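Local coordinates for purine phosphoribosyltransferase (Pyrococcus horikoshii, PDB 1VDM), which belongs to the type I phosphoribosyltransferases and probably transfers a phosphoribosyl group to or from a purine base, at residues D12-A17 and Y132-E137; E20-Y25 and V42-I47; V89-D94 and F142-F147; E105-K108 and E113-I116. One frame throughout, in Å; residues are numbered along the deposited sequence.

Contact 1: residues D12-A17 and Y132-E137; sequences DRAIFA and YVFRTE
Ala14 of helix 8-23 meets Val133 and Phe134, where the chain enters strand 134-135, and the meeting joins two parts of the type I phosphoribosyltransferase fold: a helix flanking the domain and the small parallel sheet of strands 92-93, 120-121 and 134-135. The evidence for a close approach is the CA separation of 6.2 Å between Ala14 and Val133, a spacing that the small alanine allows. The tight part gathers round Ala14 CB. Val133 CG2 lies 3.8 Å from Ala14 CB, and the same branch rests 3.8 Å from Ala14 O, so it touches both the side chain and the backbone of the helix. With Val133 CG1 anti to the backbone N (chi1 178°), CG2 is the branch that leads toward the helix, while CG1 stays at 4.2 Å from Ala14 CB. Phe134 joins by one ring atom, CE1 standing 4.0 Å from Ala14 CB in an oblique approach. Phe134 is further fixed by backbone hydrogen bonds to Leu119 and Met121. The loose side lies one helical turn on, where Ala17 also points toward 132-137 but its CB stops 4.8 Å short of Val133 CG2. Ala17 is partly exposed, and Phe147 of a second subunit packs on it. All three touching side chains are apolar, and the contact is van der Waals packing. Within 132-137 the packing continues: Val133 CG1 sits over the centre of the Phe134 ring, 3.7 Å above its plane.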
loop_
_atom_site.group_PDB
_atom_site.type_symbol
_atom_site.label_atom_id
_atom_site.label_comp_id
_atom_site.label_asym_id
_atom_site.label_seq_id
_atom_site.Cartn_x
_atom_site.Cartn_y
_atom_site.Cartn_z
ATOM N N ASP G 12 23.009 0.848 19.503
ATOM C CA ASP G 12 22.329 2.085 19.125
ATOM C C ASP G 12 22.344 3.079 20.292
ATOM O O ASP G 12 22.718 4.238 20.123
ATOM C CB ASP G 12 20.883 1.813 18.681
ATOM C CG ASP G 12 20.738 1.727 17.164
ATOM O OD1 ASP G 12 21.513 2.388 16.440
ATOM O OD2 ASP G 12 19.832 1.010 16.695
ATOM N N ARG G 13 21.948 2.625 21.474
ATOM C CA ARG G 13 21.955 3.497 22.639
ATOM C C ARG G 13 23.357 4.027 22.958
ATOM O O ARG G 13 23.521 5.182 23.373
ATOM C CB ARG G 13 21.399 2.768 23.855
ATOM C CG ARG G 13 19.910 2.604 23.825
ATOM C CD ARG G 13 19.445 1.954 25.100
ATOM N NE ARG G 13 19.600 0.505 25.080
ATOM C CZ ARG G 13 19.278 -0.286 26.095
ATOM N NH1 ARG G 13 18.795 0.230 27.218
ATOM N NH2 ARG G 13 19.390 -1.595 25.970
ATOM N N ALA G 14 24.364 3.183 22.756
ATOM C CA ALA G 14 25.741 3.572 23.017
ATOM C C ALA G 14 26.165 4.640 22.027
ATOM O O ALA G 14 26.849 5.597 22.388
ATOM C CB ALA G 14 26.662 2.364 22.899
ATOM N N ILE G 15 25.769 4.466 20.770
ATOM C CA ILE G 15 26.114 5.426 19.731
ATOM C C ILE G 15 25.416 6.760 19.971
ATOM O O ILE G 15 26.001 7.812 19.739
ATOM C CB ILE G 15 25.726 4.904 18.336
ATOM C CG1 ILE G 15 26.641 3.751 17.943
ATOM C CG2 ILE G 15 25.824 6.027 17.304
ATOM C CD1 ILE G 15 26.303 3.163 16.594
ATOM N N PHE G 16 24.169 6.715 20.434
ATOM C CA PHE G 16 23.422 7.942 20.702
ATOM C C PHE G 16 24.062 8.724 21.840
ATOM O O PHE G 16 24.131 9.959 21.792
ATOM C CB PHE G 16 21.943 7.641 21.023
ATOM C CG PHE G 16 21.060 7.560 19.795
ATOM C CD1 PHE G 16 20.915 8.665 18.949
ATOM C CD2 PHE G 16 20.402 6.371 19.458
ATOM C CE1 PHE G 16 20.128 8.585 17.776
ATOM C CE2 PHE G 16 19.616 6.283 18.292
ATOM C CZ PHE G 16 19.483 7.396 17.451
ATOM N N ALA G 17 24.539 8.002 22.851
ATOM C CA ALA G 17 25.194 8.619 24.003
ATOM C C ALA G 17 26.488 9.303 23.563
ATOM O O ALA G 17 26.784 10.426 23.963
ATOM C CB ALA G 17 25.486 7.562 25.062
ATOM N N TYR G 132 33.873 6.539 25.455
ATOM C CA TYR G 132 33.517 5.134 25.270
ATOM C C TYR G 132 32.380 4.774 26.219
ATOM O O TYR G 132 32.105 5.516 27.155
ATOM C CB TYR G 132 34.743 4.216 25.485
ATOM C CG TYR G 132 35.216 4.043 26.918
ATOM C CD1 TYR G 132 34.549 3.187 27.796
ATOM C CD2 TYR G 132 36.333 4.735 27.392
ATOM C CE1 TYR G 132 34.981 3.023 29.112
ATOM C CE2 TYR G 132 36.774 4.581 28.705
ATOM C CZ TYR G 132 36.093 3.726 29.561
ATOM O OH TYR G 132 36.506 3.591 30.868
ATOM N N VAL G 133 31.720 3.644 25.979
ATOM C CA VAL G 133 30.591 3.234 26.812
ATOM C C VAL G 133 30.788 1.960 27.630
ATOM O O VAL G 133 30.415 1.902 28.805
ATOM C CB VAL G 133 29.324 3.044 25.945
ATOM C CG1 VAL G 133 28.157 2.570 26.804
ATOM C CG2 VAL G 133 28.984 4.341 25.246
ATOM N N PHE G 134 31.361 0.934 27.011
ATOM C CA PHE G 134 31.554 -0.330 27.710
ATOM C C PHE G 134 32.990 -0.649 28.117
ATOM O O PHE G 134 33.944 -0.412 27.372
ATOM C CB PHE G 134 30.978 -1.477 26.874
ATOM C CG PHE G 134 29.533 -1.292 26.507
ATOM C CD1 PHE G 134 29.160 -1.060 25.183
ATOM C CD2 PHE G 134 28.541 -1.351 27.484
ATOM C CE1 PHE G 134 27.818 -0.890 24.841
ATOM C CE2 PHE G 134 27.191 -1.181 27.151
ATOM C CZ PHE G 134 26.831 -0.951 25.830
ATOM N N ARG G 135 33.110 -1.198 29.321
ATOM C CA ARG G 135 34.399 -1.616 29.823
ATOM C C ARG G 135 34.326 -3.068 30.251
ATOM O O ARG G 135 33.448 -3.479 30.997
ATOM C CB ARG G 135 34.753 -0.735 31.022
ATOM C CG ARG G 135 36.120 -1.080 31.615
ATOM C CD ARG G 135 36.281 -0.540 33.041
ATOM N NE ARG G 135 37.598 0.081 33.212
ATOM C CZ ARG G 135 38.436 -0.485 34.100
ATOM N NH1 ARG G 135 38.063 -1.562 34.771
ATOM N NH2 ARG G 135 39.644 0.048 34.304
ATOM N N THR G 136 35.234 -3.854 29.686
ATOM C CA THR G 136 35.235 -5.292 29.944
ATOM C C THR G 136 36.589 -5.921 29.641
ATOM O O THR G 136 37.412 -5.338 28.936
ATOM C CB THR G 136 34.162 -6.023 29.076
ATOM O OG1 THR G 136 34.098 -7.406 29.449
ATOM C CG2 THR G 136 34.516 -5.930 27.593
ATOM N N GLU G 137 36.815 -7.114 30.181
ATOM C CA GLU G 137 38.061 -7.830 29.933
ATOM C C GLU G 137 37.778 -9.024 29.021
ATOM O O GLU G 137 38.694 -9.615 28.444
ATOM C CB GLU G 137 38.676 -8.305 31.252
ATOM C CG GLU G 137 39.160 -7.169 32.158
ATOM C CD GLU G 137 39.801 -7.672 33.454
ATOM O OE1 GLU G 137 40.228 -6.827 34.279
ATOM O OE2 GLU G 137 39.875 -8.909 33.649
#

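Contact 2: residues E20-Y25 and V42-I47; sequences EKLREY and VRLSHI
Leu22 and Arg23 meet Leu44 and Ile47 in this buried contact between two helices. Earliest in the order comes Glu20, which touches nothing in 42-47 but supplies OE1 to a salt bridge with Arg23 NH1 at 3.5 Å. Leu22 follows, pointing toward the other helix. Its CD1 reaches Leu44 CD1 at 3.8 Å, with Leu44 CD2 at 4.1 Å from the same Leu22 atom; the two side chains cross at about a right angle. Leu22 also packs on Val87 and Leu44 on Val89, which shows helices 8-23 and 38-47 sharing strand 85-90 of the central sheet, as expected of the alpha/beta core of a type I phosphoribosyltransferase. Next is Arg23, whose side chain bends at chi2 (-147°) and carries the guanidinium over to the C-terminal part of 42-47. NH2 donates to Ile47 O over 3.2 Å, a weak bond, since the N-H...O angle is just 122°. The same NH2 lies 3.4 Å from Ile47 CG2, so the guanidinium meets the branch methyl as well as the carbonyl. A further charge pairs here from outside: Arg23 NH2 of a third subunit forms a salt bridge with Glu20 OE1.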
loop_
_atom_site.group_PDB
_atom_site.type_symbol
_atom_site.label_atom_id
_atom_site.label_comp_id
_atom_site.label_asym_id
_atom_site.label_seq_id
_atom_site.Cartn_x
_atom_site.Cartn_y
_atom_site.Cartn_z
ATOM N N GLU G 20 25.806 12.696 21.635
ATOM C CA GLU G 20 25.553 13.860 22.475
ATOM C C GLU G 20 26.856 14.468 22.993
ATOM O O GLU G 20 26.989 15.695 23.077
ATOM C CB GLU G 20 24.633 13.493 23.649
ATOM C CG GLU G 20 24.115 14.710 24.449
ATOM C CD GLU G 20 23.424 15.770 23.570
ATOM O OE1 GLU G 20 22.460 15.420 22.848
ATOM O OE2 GLU G 20 23.843 16.951 23.598
ATOM N N LYS G 21 27.817 13.608 23.330
ATOM C CA LYS G 21 29.113 14.054 23.830
ATOM C C LYS G 21 29.973 14.621 22.707
ATOM O O LYS G 21 30.673 15.613 22.897
ATOM C CB LYS G 21 29.847 12.895 24.512
ATOM C CG LYS G 21 30.040 13.077 26.004
ATOM C CD LYS G 21 28.712 13.245 26.723
ATOM C CE LYS G 21 28.915 13.637 28.180
ATOM N NZ LYS G 21 27.621 13.787 28.905
ATOM N N LEU G 22 29.928 13.991 21.538
ATOM C CA LEU G 22 30.712 14.476 20.409
ATOM C C LEU G 22 30.171 15.812 19.892
ATOM O O LEU G 22 30.873 16.542 19.192
ATOM C CB LEU G 22 30.722 13.443 19.274
ATOM C CG LEU G 22 31.603 12.199 19.444
ATOM C CD1 LEU G 22 31.454 11.275 18.237
ATOM C CD2 LEU G 22 33.050 12.636 19.607
ATOM N N ARG G 23 28.924 16.129 20.236
ATOM C CA ARG G 23 28.315 17.385 19.803
ATOM C C ARG G 23 29.044 18.575 20.416
ATOM O O ARG G 23 29.173 19.624 19.786
ATOM C CB ARG G 23 26.828 17.435 20.178
ATOM C CG ARG G 23 25.948 16.541 19.309
ATOM C CD ARG G 23 24.556 17.124 19.091
ATOM N NE ARG G 23 23.803 16.352 18.101
ATOM C CZ ARG G 23 23.195 15.193 18.350
ATOM N NH1 ARG G 23 23.234 14.656 19.566
ATOM N NH2 ARG G 23 22.556 14.564 17.376
ATOM N N GLU G 24 29.527 18.399 21.642
ATOM C CA GLU G 24 30.260 19.449 22.339
ATOM C C GLU G 24 31.656 19.623 21.729
ATOM O O GLU G 24 32.296 20.659 21.908
ATOM C CB GLU G 24 30.377 19.099 23.824
ATOM C CG GLU G 24 29.047 18.714 24.468
ATOM C CD GLU G 24 29.184 18.298 25.928
ATOM O OE1 GLU G 24 29.957 17.355 26.217
ATOM O OE2 GLU G 24 28.511 18.910 26.788
ATOM N N TYR G 25 32.118 18.606 21.003
ATOM C CA TYR G 25 33.435 18.634 20.370
ATOM C C TYR G 25 33.393 19.141 18.922
ATOM O O TYR G 25 34.403 19.599 18.392
ATOM C CB TYR G 25 34.061 17.234 20.426
ATOM C CG TYR G 25 35.362 17.098 19.670
ATOM C CD1 TYR G 25 36.461 17.905 19.977
ATOM C CD2 TYR G 25 35.492 16.171 18.631
ATOM C CE1 TYR G 25 37.657 17.797 19.266
ATOM C CE2 TYR G 25 36.683 16.052 17.916
ATOM C CZ TYR G 25 37.762 16.869 18.239
ATOM O OH TYR G 25 38.938 16.758 17.530
ATOM N N VAL G 42 29.542 5.106 10.515
ATOM C CA VAL G 42 28.471 5.477 9.598
ATOM C C VAL G 42 27.331 6.141 10.366
ATOM O O VAL G 42 26.869 7.209 9.984
ATOM C CB VAL G 42 27.930 4.236 8.821
ATOM C CG1 VAL G 42 26.583 4.542 8.192
ATOM C CG2 VAL G 42 28.914 3.852 7.735
ATOM N N ARG G 43 26.890 5.507 11.446
ATOM C CA ARG G 43 25.817 6.052 12.259
ATOM C C ARG G 43 26.158 7.450 12.787
ATOM O O ARG G 43 25.323 8.357 12.725
ATOM C CB ARG G 43 25.495 5.106 13.415
ATOM C CG ARG G 43 24.616 3.927 13.018
ATOM C CD ARG G 43 23.342 3.914 13.854
ATOM N NE ARG G 43 22.691 5.222 13.798
ATOM C CZ ARG G 43 21.783 5.646 14.666
ATOM N NH1 ARG G 43 21.406 4.866 15.665
ATOM N NH2 ARG G 43 21.268 6.862 14.543
ATOM N N LEU G 44 27.379 7.634 13.288
ATOM C CA LEU G 44 27.788 8.940 13.799
ATOM C C LEU G 44 27.874 9.977 12.672
ATOM O O LEU G 44 27.636 11.169 12.890
ATOM C CB LEU G 44 29.136 8.842 14.526
ATOM C CG LEU G 44 29.137 8.192 15.915
ATOM C CD1 LEU G 44 30.577 8.037 16.403
ATOM C CD2 LEU G 44 28.327 9.031 16.896
ATOM N N SER G 45 28.218 9.527 11.470
ATOM C CA SER G 45 28.302 10.435 10.329
ATOM C C SER G 45 26.922 11.048 10.067
ATOM O O SER G 45 26.810 12.234 9.771
ATOM C CB SER G 45 28.769 9.692 9.082
ATOM O OG SER G 45 28.849 10.580 7.983
ATOM N N HIS G 46 25.884 10.223 10.181
ATOM C CA HIS G 46 24.504 10.650 9.978
ATOM C C HIS G 46 24.008 11.507 11.147
ATOM O O HIS G 46 23.554 12.629 10.946
ATOM C CB HIS G 46 23.589 9.425 9.823
ATOM C CG HIS G 46 23.718 8.728 8.503
ATOM N ND1 HIS G 46 23.141 9.209 7.348
ATOM C CD2 HIS G 46 24.356 7.584 8.155
ATOM C CE1 HIS G 46 23.416 8.393 6.345
ATOM N NE2 HIS G 46 24.152 7.399 6.808
ATOM N N ILE G 47 24.112 10.973 12.365
ATOM C CA ILE G 47 23.666 11.660 13.577
ATOM C C ILE G 47 24.288 13.034 13.825
ATOM O O ILE G 47 23.685 13.877 14.485
ATOM C CB ILE G 47 23.926 10.805 14.834
ATOM C CG1 ILE G 47 23.303 9.422 14.672
ATOM C CG2 ILE G 47 23.323 11.483 16.054
ATOM C CD1 ILE G 47 23.474 8.533 15.888
#

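Contact 3: residues V89-D94 and F142-F147; sequences VDDVSD and FPWEEF
Asp91 comes up against the Phe142 ring and the rim of Trp144 where the chain turns a corner after strand 85-90. The sequence VDDVSD is part of the phosphoribosyl pyrophosphate-binding motif of the family, which in relatives holds that substrate. Carbon contacts dominate: Asp91 CB is 3.5 Å from Phe142 CZ and, at the edge of the indole, 4.0 Å from Trp144 CZ2. Val92 adds its CB, 4.1 Å from Phe142 CZ, near the ring plane. The polar approach is that of Asp91 OD2, 3.2 Å from Phe142 CE1, with carboxylate and ring planes 28° apart. Hydrogen bonds stay within the segments. Asp91 CG sits between the backbone N and carbonyl carbon (chi1 50°), which lets OD1 accept a weak bond from Val92 N. Phe142 N donates to Glu145 OE2 over 2.9 Å in a nearly straight bond (163°), inside a type I turn from Phe142 to Glu145. An alanine in place of Phe142 would probably leave Val92 without its partner in this loop and Asp91 CB with only the Trp144 rim. Neither segment brings a basic group to the interface, which therefore combines carbon packing with a carboxylate oxygen set against a ring C-H.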
loop_
_atom_site.group_PDB
_atom_site.type_symbol
_atom_site.label_atom_id
_atom_site.label_comp_id
_atom_site.label_asym_id
_atom_site.label_seq_id
_atom_site.Cartn_x
_atom_site.Cartn_y
_atom_site.Cartn_z
ATOM N N VAL G 89 36.679 6.801 15.002
ATOM C CA VAL G 89 35.662 5.905 15.532
ATOM C C VAL G 89 36.035 4.456 15.300
ATOM O O VAL G 89 36.365 4.056 14.185
ATOM C CB VAL G 89 34.291 6.177 14.882
ATOM C CG1 VAL G 89 33.220 5.319 15.543
ATOM C CG2 VAL G 89 33.951 7.654 15.003
ATOM N N ASP G 90 35.981 3.675 16.371
ATOM C CA ASP G 90 36.322 2.263 16.321
ATOM C C ASP G 90 35.387 1.564 17.297
ATOM O O ASP G 90 34.823 2.209 18.179
ATOM C CB ASP G 90 37.791 2.091 16.725
ATOM C CG ASP G 90 38.345 0.717 16.382
ATOM O OD1 ASP G 90 38.060 0.210 15.266
ATOM O OD2 ASP G 90 39.087 0.151 17.229
ATOM N N ASP G 91 35.204 0.258 17.144
ATOM C CA ASP G 91 34.268 -0.461 18.012
ATOM C C ASP G 91 34.800 -0.670 19.438
ATOM O O ASP G 91 34.082 -0.557 20.423
ATOM C CB ASP G 91 33.869 -1.802 17.363
ATOM C CG ASP G 91 35.100 -2.592 16.919
ATOM O OD1 ASP G 91 36.182 -2.002 16.885
ATOM O OD2 ASP G 91 34.953 -3.762 16.565
ATOM N N VAL G 92 36.096 -1.018 19.540
ATOM C CA VAL G 92 36.656 -1.237 20.869
ATOM C C VAL G 92 38.180 -1.104 20.893
ATOM O O VAL G 92 38.886 -1.429 19.949
ATOM C CB VAL G 92 36.249 -2.634 21.341
ATOM C CG1 VAL G 92 36.860 -3.692 20.425
ATOM C CG2 VAL G 92 36.734 -2.866 22.761
ATOM N N SER G 93 38.675 -0.568 22.024
ATOM C CA SER G 93 40.115 -0.434 22.199
ATOM C C SER G 93 40.671 -1.586 23.037
ATOM O O SER G 93 40.629 -1.580 24.260
ATOM C CB SER G 93 40.365 0.892 22.922
ATOM O OG SER G 93 41.701 1.329 22.671
ATOM N N ASP G 94 41.168 -2.629 22.341
ATOM C CA ASP G 94 41.668 -3.789 23.066
ATOM C C ASP G 94 43.109 -3.585 23.535
ATOM O O ASP G 94 43.391 -3.396 24.708
ATOM C CB ASP G 94 41.584 -5.017 22.164
ATOM C CG ASP G 94 41.608 -6.260 23.041
ATOM O OD1 ASP G 94 41.137 -7.297 22.577
ATOM O OD2 ASP G 94 42.089 -6.178 24.170
ATOM N N PHE G 142 30.160 -8.526 18.708
ATOM C CA PHE G 142 29.230 -7.480 18.306
ATOM C C PHE G 142 28.013 -8.036 17.553
ATOM O O PHE G 142 28.043 -9.165 17.046
ATOM C CB PHE G 142 29.962 -6.431 17.471
ATOM C CG PHE G 142 30.946 -5.629 18.258
ATOM C CD1 PHE G 142 32.313 -5.892 18.172
ATOM C CD2 PHE G 142 30.509 -4.618 19.112
ATOM C CE1 PHE G 142 33.239 -5.152 18.927
ATOM C CE2 PHE G 142 31.426 -3.873 19.873
ATOM C CZ PHE G 142 32.792 -4.141 19.780
ATOM N N PRO G 143 26.929 -7.235 17.459
ATOM C CA PRO G 143 25.691 -7.641 16.778
ATOM C C PRO G 143 25.890 -7.995 15.308
ATOM O O PRO G 143 25.113 -8.756 14.740
ATOM C CB PRO G 143 24.781 -6.422 16.937
ATOM C CG PRO G 143 25.441 -5.577 17.965
ATOM C CD PRO G 143 26.893 -5.796 17.766
ATOM N N TRP G 144 26.928 -7.439 14.695
ATOM C CA TRP G 144 27.209 -7.692 13.283
ATOM C C TRP G 144 28.259 -8.780 13.027
ATOM O O TRP G 144 28.729 -8.946 11.899
ATOM C CB TRP G 144 27.664 -6.396 12.617
ATOM C CG TRP G 144 28.973 -5.894 13.119
ATOM C CD1 TRP G 144 30.222 -6.262 12.684
ATOM C CD2 TRP G 144 29.180 -4.916 14.153
ATOM N NE1 TRP G 144 31.198 -5.567 13.387
ATOM C CE2 TRP G 144 30.583 -4.736 14.292
ATOM C CE3 TRP G 144 28.322 -4.175 14.972
ATOM C CZ2 TRP G 144 31.137 -3.845 15.214
ATOM C CZ3 TRP G 144 28.881 -3.283 15.895
ATOM C CH2 TRP G 144 30.273 -3.130 16.004
ATOM N N GLU G 145 28.640 -9.507 14.071
ATOM C CA GLU G 145 29.638 -10.563 13.923
ATOM C C GLU G 145 29.039 -11.965 13.974
ATOM O O GLU G 145 28.075 -12.211 14.690
ATOM C CB GLU G 145 30.724 -10.393 14.989
ATOM C CG GLU G 145 31.729 -9.308 14.626
ATOM C CD GLU G 145 32.652 -8.912 15.774
ATOM O OE1 GLU G 145 33.653 -8.210 15.498
ATOM O OE2 GLU G 145 32.375 -9.287 16.939
ATOM N N GLU G 146 29.607 -12.883 13.200
ATOM C CA GLU G 146 29.126 -14.269 13.178
ATOM C C GLU G 146 29.794 -15.079 14.309
ATOM O O GLU G 146 30.810 -14.654 14.865
ATOM C CB GLU G 146 29.421 -14.911 11.812
ATOM C CG GLU G 146 28.695 -14.265 10.608
ATOM C CD GLU G 146 29.082 -12.806 10.378
ATOM O OE1 GLU G 146 30.289 -12.521 10.205
ATOM O OE2 GLU G 146 28.181 -11.935 10.368
ATOM N N PHE G 147 29.208 -16.227 14.649
ATOM C CA PHE G 147 29.726 -17.095 15.708
ATOM C C PHE G 147 30.510 -18.302 15.183
ATOM O O PHE G 147 30.184 -18.859 14.131
ATOM C CB PHE G 147 28.592 -17.683 16.552
ATOM C CG PHE G 147 27.624 -16.681 17.098
ATOM C CD1 PHE G 147 27.980 -15.352 17.274
ATOM C CD2 PHE G 147 26.372 -17.098 17.523
ATOM C CE1 PHE G 147 27.104 -14.464 17.871
ATOM C CE2 PHE G 147 25.491 -16.215 18.124
ATOM C CZ PHE G 147 25.858 -14.899 18.299
#

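Contact 4: residues E105-K108 and E113-I116; sequences EVKK and EIKI
Val106 and Ile114 face each other with CA atoms 8.2 Å apart, where the C-terminal part of helix 97-107 comes over strand 113-118. Helix 97-107 links strand 85-90 to strand 113-118, its parallel neighbour in the central sheet, so this is a beta-alpha-beta crossover, and only four residues separate the two segments. The side chains carry the contact through one methyl. Val106 and Ile114 reach toward each other tip to tip, Val106 CG1 lying 3.4 Å from Ile114 CD1, with Ile114 CG1 next at 3.9 Å from the same Val106 atom. Ile114 is extended beyond its first bond (chi2 172°), which carries CD1 out to the helix. Lys107 adds its aliphatic part: CG lies 4.1 Å from Ile114 CD1, the two side chains crossing at about a right angle, so the lysine borders the methyl pair with carbon while its chain stays extended. Val106 also packs on Val86 and Ile88 of strand 85-90, which places it between helix and sheet. Two salt bridges lie to the side, Glu105 with Lys108 and Glu113 with Lys115. Lys108 NZ binds Glu105 OE2 over 3.1 Å, meeting it on the syn side, 22° out of the carboxylate plane. Lys115 NZ holds Glu113 OE2 more weakly, at 3.4 Å. Neither salt bridge spans the two segments: helix and strand are joined here by aliphatic contacts centred on Ile114 CD1, to which even the lysine contributes carbon and not its charge.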
loop_
_atom_site.group_PDB
_atom_site.type_symbol
_atom_site.label_atom_id
_atom_site.label_comp_id
_atom_site.label_asym_id
_atom_site.label_seq_id
_atom_site.Cartn_x
_atom_site.Cartn_y
_atom_site.Cartn_z
ATOM N N GLU G 105 48.526 8.134 11.072
ATOM C CA GLU G 105 48.135 8.455 9.707
ATOM C C GLU G 105 47.333 9.760 9.718
ATOM O O GLU G 105 47.307 10.502 8.732
ATOM C CB GLU G 105 47.297 7.316 9.119
ATOM C CG GLU G 105 48.046 5.996 9.003
ATOM C CD GLU G 105 49.312 6.118 8.175
ATOM O OE1 GLU G 105 49.214 6.509 6.991
ATOM O OE2 GLU G 105 50.404 5.826 8.710
ATOM N N VAL G 106 46.692 10.035 10.851
ATOM C CA VAL G 106 45.898 11.241 11.011
ATOM C C VAL G 106 46.781 12.459 11.263
ATOM O O VAL G 106 46.411 13.581 10.921
ATOM C CB VAL G 106 44.903 11.096 12.168
ATOM C CG1 VAL G 106 44.102 12.367 12.327
ATOM C CG2 VAL G 106 43.981 9.927 11.899
ATOM N N LYS G 107 47.946 12.242 11.864
ATOM C CA LYS G 107 48.865 13.342 12.123
ATOM C C LYS G 107 49.651 13.659 10.857
ATOM O O LYS G 107 49.973 14.816 10.597
ATOM C CB LYS G 107 49.831 12.991 13.255
ATOM C CG LYS G 107 49.176 12.889 14.620
ATOM C CD LYS G 107 50.209 12.754 15.724
ATOM C CE LYS G 107 49.536 12.696 17.085
ATOM N NZ LYS G 107 50.511 12.674 18.213
ATOM N N LYS G 108 49.951 12.628 10.070
ATOM C CA LYS G 108 50.694 12.808 8.826
ATOM C C LYS G 108 49.904 13.686 7.869
ATOM O O LYS G 108 50.466 14.258 6.932
ATOM C CB LYS G 108 50.964 11.467 8.141
ATOM C CG LYS G 108 51.968 10.555 8.828
ATOM C CD LYS G 108 52.154 9.298 7.988
ATOM C CE LYS G 108 53.075 8.283 8.638
ATOM N NZ LYS G 108 53.118 7.024 7.831
ATOM N N GLU G 113 43.003 18.984 15.777
ATOM C CA GLU G 113 42.766 18.349 17.068
ATOM C C GLU G 113 42.295 16.924 16.787
ATOM O O GLU G 113 41.692 16.659 15.748
ATOM C CB GLU G 113 41.684 19.113 17.835
ATOM C CG GLU G 113 41.691 18.901 19.345
ATOM C CD GLU G 113 40.565 19.662 20.044
ATOM O OE1 GLU G 113 40.203 20.762 19.569
ATOM O OE2 GLU G 113 40.050 19.170 21.075
ATOM N N ILE G 114 42.574 16.003 17.700
ATOM C CA ILE G 114 42.158 14.621 17.507
ATOM C C ILE G 114 41.531 14.036 18.758
ATOM O O ILE G 114 42.096 14.122 19.846
ATOM C CB ILE G 114 43.340 13.728 17.102
ATOM C CG1 ILE G 114 43.920 14.206 15.771
ATOM C CG2 ILE G 114 42.885 12.283 16.992
ATOM C CD1 ILE G 114 45.211 13.513 15.383
ATOM N N LYS G 115 40.353 13.449 18.585
ATOM C CA LYS G 115 39.619 12.819 19.672
ATOM C C LYS G 115 39.339 11.388 19.239
ATOM O O LYS G 115 39.341 11.084 18.050
ATOM C CB LYS G 115 38.303 13.550 19.922
ATOM C CG LYS G 115 38.127 14.046 21.346
ATOM C CD LYS G 115 39.105 15.166 21.672
ATOM C CE LYS G 115 38.900 15.676 23.089
ATOM N NZ LYS G 115 39.935 16.684 23.434
ATOM N N ILE G 116 39.094 10.509 20.200
ATOM C CA ILE G 116 38.846 9.107 19.884
ATOM C C ILE G 116 37.605 8.576 20.572
ATOM O O ILE G 116 37.461 8.691 21.796
ATOM C CB ILE G 116 40.056 8.243 20.285
ATOM C CG1 ILE G 116 41.253 8.617 19.407
ATOM C CG2 ILE G 116 39.708 6.760 20.174
ATOM C CD1 ILE G 116 42.557 8.044 19.877
#

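From the N terminus, helix 8-23 opens contact 1 at residues 12-17 and, further along, contact 2 at 20-25. Contact 2 closes first, at 42-47, and lies nested inside the long loop that contact 1 closes at 132-137, tying helix 8-23 to the small sheet. Asp12 and Arg43 form a salt bridge between these two. Contact 3 opens at 89-94, after contact 2 has closed, and ends at 142-147, past 132-137, so it crosses contact 1. Contact 4, 105-108 with 113-116, is a short loop nested within both and ties helix 97-107 to the central sheet. Leu44 touching Val89, and Tyr25 packing against residues 113-115, join helices 38-47 and 8-23 to that sheet.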